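Local atomic coordinates of Crov588 (Cafeteriavirus, PDB entry 6NYR), a protein that is of unknown function but folds as a circular leucine-rich-repeat protein built from many successive FNIP repeats. Residues Leu121-Ile134 / Pro140-Gln154. Sequence-based numbering, arbitrary orientation.
Sequences LTHLTFGEEFNQKI and PGGLTHLTFGEEFNQ
H123 and H145 share the same first two torsions (chi1 -71°, chi2 61° in both), CG anti to the carbonyl carbon, which repeats the ring orientation, and the bridged parallel strands place the rings as an offset stack. Their centroids are 4.2 Å apart, with NE2 of H123 over the H145 face, toward its rim. In each histidine ND1 donates, within the ring plane, to the hydroxyl of the preceding threonine, which fixes the ring's rotation: H145 ND1 to T144 OG1 is 3.0 Å. T122 OG1 also bonds to L100 O. T144 OG1 in turn donates to T122 O from above the carbonyl plane, and T122 O also accepts T144 N and, nearly straight, H145 N, so three bonds grip one oxygen.

From here the parallel ladder runs through L124 N to H145 O and F126 N to T147 O (both 2.9 Å). On the face opposite the histidines L124 CD2 meets L146 CD1 at 3.9 Å; just beyond the strands the F126 and F148 rings lie almost parallel with little overlap, CD2 meeting CD1. Farther on, N131 OD1 takes N153 N (2.7 Å) and Q154 NE2 (3.2 Å) from opposite faces of its amide, an asparagine ladder between coils. Both ladders continue: strands 101-103 and 167-169 flank the pair, H167 stacks on H145, and N153 OD1 accepts N175 N.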
loop_
_atom_site.group_PDB
_atom_site.type_symbol
_atom_site.label_atom_id
_atom_site.label_comp_id
_atom_site.label_asym_id
_atom_site.label_seq_id
_atom_site.Cartn_x
_atom_site.Cartn_y
_atom_site.Cartn_z
ATOM N N LEU A 121 -28.518 -6.763 19.526
ATOM C CA LEU A 121 -27.579 -6.132 18.609
ATOM C C LEU A 121 -26.531 -5.320 19.354
ATOM O O LEU A 121 -26.826 -4.641 20.342
ATOM C CB LEU A 121 -28.346 -5.229 17.647
ATOM C CG LEU A 121 -27.707 -4.855 16.314
ATOM C CD1 LEU A 121 -27.790 -6.022 15.356
ATOM C CD2 LEU A 121 -28.406 -3.630 15.747
ATOM N N THR A 122 -25.298 -5.378 18.855
ATOM C CA THR A 122 -24.194 -4.621 19.424
ATOM C C THR A 122 -23.611 -3.583 18.474
ATOM O O THR A 122 -23.042 -2.592 18.939
ATOM C CB THR A 122 -23.058 -5.563 19.854
ATOM O OG1 THR A 122 -22.768 -6.484 18.792
ATOM C CG2 THR A 122 -23.438 -6.341 21.101
ATOM N N HIS A 123 -23.738 -3.782 17.164
ATOM C CA HIS A 123 -23.149 -2.900 16.166
ATOM C C HIS A 123 -24.226 -2.492 15.179
ATOM O O HIS A 123 -24.772 -3.344 14.471
ATOM C CB HIS A 123 -21.983 -3.591 15.442
ATOM C CG HIS A 123 -20.759 -3.765 16.289
ATOM N ND1 HIS A 123 -20.753 -4.508 17.451
ATOM C CD2 HIS A 123 -19.496 -3.302 16.135
ATOM C CE1 HIS A 123 -19.542 -4.488 17.979
ATOM N NE2 HIS A 123 -18.760 -3.764 17.198
ATOM N N LEU A 124 -24.539 -1.199 15.144
ATOM C CA LEU A 124 -25.545 -0.654 14.242
ATOM C C LEU A 124 -24.938 0.463 13.407
ATOM O O LEU A 124 -24.281 1.360 13.945
ATOM C CB LEU A 124 -26.758 -0.131 15.015
ATOM C CG LEU A 124 -27.822 0.570 14.168
ATOM C CD1 LEU A 124 -28.332 -0.356 13.076
ATOM C CD2 LEU A 124 -28.972 1.061 15.040
ATOM N N THR A 125 -25.153 0.402 12.098
ATOM C CA THR A 125 -24.734 1.441 11.169
ATOM C C THR A 125 -25.916 1.798 10.279
ATOM O O THR A 125 -26.496 0.919 9.634
ATOM C CB THR A 125 -23.544 0.981 10.317
ATOM O OG1 THR A 125 -22.404 0.776 11.164
ATOM C CG2 THR A 125 -23.213 2.017 9.251
ATOM N N PHE A 126 -26.271 3.082 10.251
ATOM C CA PHE A 126 -27.387 3.533 9.432
ATOM C C PHE A 126 -26.949 3.771 7.990
ATOM O O PHE A 126 -25.787 4.083 7.709
ATOM C CB PHE A 126 -27.998 4.820 9.996
ATOM C CG PHE A 126 -28.918 4.598 11.166
ATOM C CD1 PHE A 126 -30.226 4.182 10.970
ATOM C CD2 PHE A 126 -28.477 4.815 12.460
ATOM C CE1 PHE A 126 -31.072 3.979 12.043
ATOM C CE2 PHE A 126 -29.318 4.612 13.537
ATOM C CZ PHE A 126 -30.618 4.194 13.329
ATOM N N GLY A 127 -27.901 3.621 7.076
ATOM C CA GLY A 127 -27.649 3.862 5.670
ATOM C C GLY A 127 -27.516 5.336 5.344
ATOM O O GLY A 127 -27.769 6.222 6.160
ATOM N N GLU A 128 -27.109 5.592 4.098
ATOM C CA GLU A 128 -26.832 6.956 3.666
ATOM C C GLU A 128 -28.031 7.871 3.889
ATOM O O GLU A 128 -27.897 8.970 4.436
ATOM C CB GLU A 128 -26.430 6.960 2.188
ATOM C CG GLU A 128 -25.882 8.291 1.689
ATOM C CD GLU A 128 -25.575 8.289 0.196
ATOM O OE1 GLU A 128 -24.822 7.403 -0.262
ATOM O OE2 GLU A 128 -26.093 9.178 -0.516
ATOM N N GLU A 129 -29.217 7.434 3.472
ATOM C CA GLU A 129 -30.364 8.330 3.405
ATOM C C GLU A 129 -31.172 8.395 4.692
ATOM O O GLU A 129 -32.062 9.249 4.796
ATOM C CB GLU A 129 -31.284 7.922 2.246
ATOM C CG GLU A 129 -30.606 7.946 0.882
ATOM C CD GLU A 129 -30.070 9.324 0.522
ATOM O OE1 GLU A 129 -30.779 10.322 0.784
ATOM O OE2 GLU A 129 -28.940 9.410 -0.005
ATOM N N PHE A 130 -30.880 7.550 5.680
ATOM C CA PHE A 130 -31.662 7.575 6.906
ATOM C C PHE A 130 -31.543 8.932 7.585
ATOM O O PHE A 130 -30.439 9.427 7.828
ATOM C CB PHE A 130 -31.212 6.481 7.867
ATOM C CG PHE A 130 -31.933 6.512 9.186
ATOM C CD1 PHE A 130 -33.155 5.881 9.333
ATOM C CD2 PHE A 130 -31.397 7.180 10.274
ATOM C CE1 PHE A 130 -33.827 5.908 10.540
ATOM C CE2 PHE A 130 -32.064 7.212 11.486
ATOM C CZ PHE A 130 -33.281 6.573 11.620
ATOM N N ASN A 131 -32.691 9.515 7.923
ATOM C CA ASN A 131 -32.737 10.810 8.586
ATOM C C ASN A 131 -34.079 10.956 9.295
ATOM O O ASN A 131 -34.839 11.888 9.012
ATOM C CB ASN A 131 -32.534 11.945 7.585
ATOM C CG ASN A 131 -32.411 13.293 8.264
ATOM O OD1 ASN A 131 -32.116 13.371 9.457
ATOM N ND2 ASN A 131 -32.659 14.358 7.520
ATOM N N GLN A 132 -34.375 10.026 10.201
ATOM C CA GLN A 132 -35.615 10.015 10.961
ATOM C C GLN A 132 -35.308 10.089 12.453
ATOM O O GLN A 132 -34.222 9.714 12.910
ATOM C CB GLN A 132 -36.442 8.756 10.666
ATOM C CG GLN A 132 -36.882 8.638 9.223
ATOM C CD GLN A 132 -37.747 9.801 8.785
ATOM O OE1 GLN A 132 -38.584 10.296 9.550
ATOM N NE2 GLN A 132 -37.545 10.256 7.556
ATOM N N LYS A 133 -36.292 10.555 13.215
ATOM C CA LYS A 133 -36.094 10.779 14.639
ATOM C C LYS A 133 -35.959 9.458 15.385
ATOM O O LYS A 133 -36.494 8.423 14.974
ATOM C CB LYS A 133 -37.252 11.602 15.208
ATOM C CG LYS A 133 -37.485 12.888 14.422
ATOM C CD LYS A 133 -38.524 13.804 15.051
ATOM C CE LYS A 133 -38.478 15.193 14.406
ATOM N NZ LYS A 133 -38.428 15.138 12.910
ATOM N N ILE A 134 -35.195 9.501 16.475
ATOM C CA ILE A 134 -34.959 8.343 17.328
ATOM C C ILE A 134 -35.282 8.747 18.759
ATOM O O ILE A 134 -34.663 9.673 19.299
ATOM C CB ILE A 134 -33.507 7.853 17.244
ATOM C CG1 ILE A 134 -33.102 7.578 15.803
ATOM C CG2 ILE A 134 -33.324 6.593 18.094
ATOM C CD1 ILE A 134 -31.606 7.424 15.621
ATOM N N PRO A 140 -31.188 -0.915 20.493
ATOM C CA PRO A 140 -30.988 -2.072 21.377
ATOM C C PRO A 140 -30.236 -1.684 22.642
ATOM O O PRO A 140 -29.300 -0.884 22.615
ATOM C CB PRO A 140 -30.187 -3.048 20.508
ATOM C CG PRO A 140 -30.591 -2.712 19.101
ATOM C CD PRO A 140 -30.865 -1.222 19.083
ATOM N N GLY A 141 -30.655 -2.275 23.763
ATOM C CA GLY A 141 -30.176 -1.854 25.066
ATOM C C GLY A 141 -28.713 -2.128 25.325
ATOM O O GLY A 141 -28.125 -1.496 26.208
ATOM N N GLY A 142 -28.120 -3.063 24.594
ATOM C CA GLY A 142 -26.716 -3.373 24.755
ATOM C C GLY A 142 -25.854 -2.939 23.584
ATOM O O GLY A 142 -24.785 -3.513 23.351
ATOM N N LEU A 143 -26.309 -1.939 22.829
ATOM C CA LEU A 143 -25.530 -1.437 21.707
ATOM C C LEU A 143 -24.198 -0.874 22.193
ATOM O O LEU A 143 -24.134 -0.156 23.196
ATOM C CB LEU A 143 -26.295 -0.337 20.975
ATOM C CG LEU A 143 -26.759 -0.503 19.528
ATOM C CD1 LEU A 143 -26.725 0.904 18.860
ATOM C CD2 LEU A 143 -25.968 -1.484 18.712
ATOM N N THR A 144 -23.130 -1.197 21.468
ATOM C CA THR A 144 -21.801 -0.666 21.746
ATOM C C THR A 144 -21.285 0.259 20.654
ATOM O O THR A 144 -20.602 1.239 20.955
ATOM C CB THR A 144 -20.795 -1.810 21.939
ATOM O OG1 THR A 144 -20.803 -2.656 20.782
ATOM C CG2 THR A 144 -21.141 -2.626 23.171
ATOM N N HIS A 145 -21.585 -0.028 19.388
ATOM C CA HIS A 145 -21.075 0.743 18.262
ATOM C C HIS A 145 -22.249 1.280 17.455
ATOM O O HIS A 145 -23.090 0.504 16.985
ATOM C CB HIS A 145 -20.151 -0.111 17.391
ATOM C CG HIS A 145 -18.832 -0.419 18.032
ATOM N ND1 HIS A 145 -18.722 -1.119 19.215
ATOM C CD2 HIS A 145 -17.567 -0.095 17.670
ATOM C CE1 HIS A 145 -17.447 -1.227 19.545
ATOM N NE2 HIS A 145 -16.725 -0.612 18.624
ATOM N N LEU A 146 -22.302 2.602 17.298
ATOM C CA LEU A 146 -23.348 3.258 16.529
ATOM C C LEU A 146 -22.728 4.248 15.553
ATOM O O LEU A 146 -21.972 5.135 15.958
ATOM C CB LEU A 146 -24.337 3.987 17.441
ATOM C CG LEU A 146 -25.432 4.772 16.714
ATOM C CD1 LEU A 146 -26.337 3.823 15.941
ATOM C CD2 LEU A 146 -26.221 5.623 17.690
ATOM N N THR A 147 -23.059 4.097 14.271
ATOM C CA THR A 147 -22.565 4.968 13.211
ATOM C C THR A 147 -23.754 5.489 12.416
ATOM O O THR A 147 -24.590 4.702 11.964
ATOM C CB THR A 147 -21.597 4.217 12.283
ATOM O OG1 THR A 147 -20.492 3.717 13.046
ATOM C CG2 THR A 147 -21.083 5.127 11.175
ATOM N N PHE A 148 -23.834 6.808 12.255
ATOM C CA PHE A 148 -24.874 7.412 11.434
ATOM C C PHE A 148 -24.377 7.597 10.003
ATOM O O PHE A 148 -23.174 7.716 9.751
ATOM C CB PHE A 148 -25.319 8.763 12.007
ATOM C CG PHE A 148 -26.207 8.651 13.214
ATOM C CD1 PHE A 148 -27.549 8.326 13.075
ATOM C CD2 PHE A 148 -25.707 8.875 14.488
ATOM C CE1 PHE A 148 -28.370 8.223 14.180
ATOM C CE2 PHE A 148 -26.528 8.769 15.600
ATOM C CZ PHE A 148 -27.858 8.446 15.444
ATOM N N GLY A 149 -25.329 7.640 9.069
ATOM C CA GLY A 149 -25.035 7.862 7.669
ATOM C C GLY A 149 -24.958 9.334 7.314
ATOM O O GLY A 149 -24.992 10.218 8.172
ATOM N N GLU A 150 -24.878 9.595 6.006
ATOM C CA GLU A 150 -24.608 10.951 5.543
ATOM C C GLU A 150 -25.710 11.920 5.949
ATOM O O GLU A 150 -25.435 13.042 6.388
ATOM C CB GLU A 150 -24.462 10.982 4.021
ATOM C CG GLU A 150 -23.203 10.398 3.436
ATOM C CD GLU A 150 -23.131 10.638 1.933
ATOM O OE1 GLU A 150 -23.988 11.386 1.407
ATOM O OE2 GLU A 150 -22.231 10.073 1.274
ATOM N N GLU A 151 -26.964 11.511 5.789
ATOM C CA GLU A 151 -28.079 12.445 5.808
ATOM C C GLU A 151 -28.668 12.660 7.192
ATOM O O GLU A 151 -29.488 13.571 7.358
ATOM C CB GLU A 151 -29.184 11.957 4.862
ATOM C CG GLU A 151 -28.809 12.002 3.390
ATOM C CD GLU A 151 -28.363 13.379 2.947
ATOM O OE1 GLU A 151 -28.924 14.378 3.450
ATOM O OE2 GLU A 151 -27.446 13.464 2.103
ATOM N N PHE A 152 -28.276 11.864 8.180
ATOM C CA PHE A 152 -28.901 11.969 9.485
ATOM C C PHE A 152 -28.629 13.334 10.103
ATOM O O PHE A 152 -27.469 13.730 10.276
ATOM C CB PHE A 152 -28.399 10.881 10.418
ATOM C CG PHE A 152 -29.027 10.933 11.775
ATOM C CD1 PHE A 152 -30.321 10.474 11.961
ATOM C CD2 PHE A 152 -28.342 11.454 12.857
ATOM C CE1 PHE A 152 -30.913 10.520 13.202
ATOM C CE2 PHE A 152 -28.932 11.501 14.109
ATOM C CZ PHE A 152 -30.222 11.035 14.277
ATOM N N ASN A 153 -29.695 14.046 10.444
ATOM C CA ASN A 153 -29.578 15.315 11.142
ATOM C C ASN A 153 -30.823 15.517 12.006
ATOM O O ASN A 153 -31.619 16.433 11.802
ATOM C CB ASN A 153 -29.377 16.467 10.160
ATOM C CG ASN A 153 -29.043 17.763 10.863
ATOM O OD1 ASN A 153 -28.655 17.763 12.033
ATOM N ND2 ASN A 153 -29.202 18.877 10.163
ATOM N N GLN A 154 -31.010 14.647 12.997
ATOM C CA GLN A 154 -32.122 14.748 13.931
ATOM C C GLN A 154 -31.583 14.887 15.348
ATOM O O GLN A 154 -30.474 14.437 15.656
ATOM C CB GLN A 154 -33.045 13.522 13.845
ATOM C CG GLN A 154 -33.716 13.348 12.492
ATOM C CD GLN A 154 -34.570 14.541 12.109
ATOM O OE1 GLN A 154 -35.223 15.153 12.955
ATOM N NE2 GLN A 154 -34.553 14.889 10.833
HETATM O O HOH W 1 -20.962 0.646 14.349
#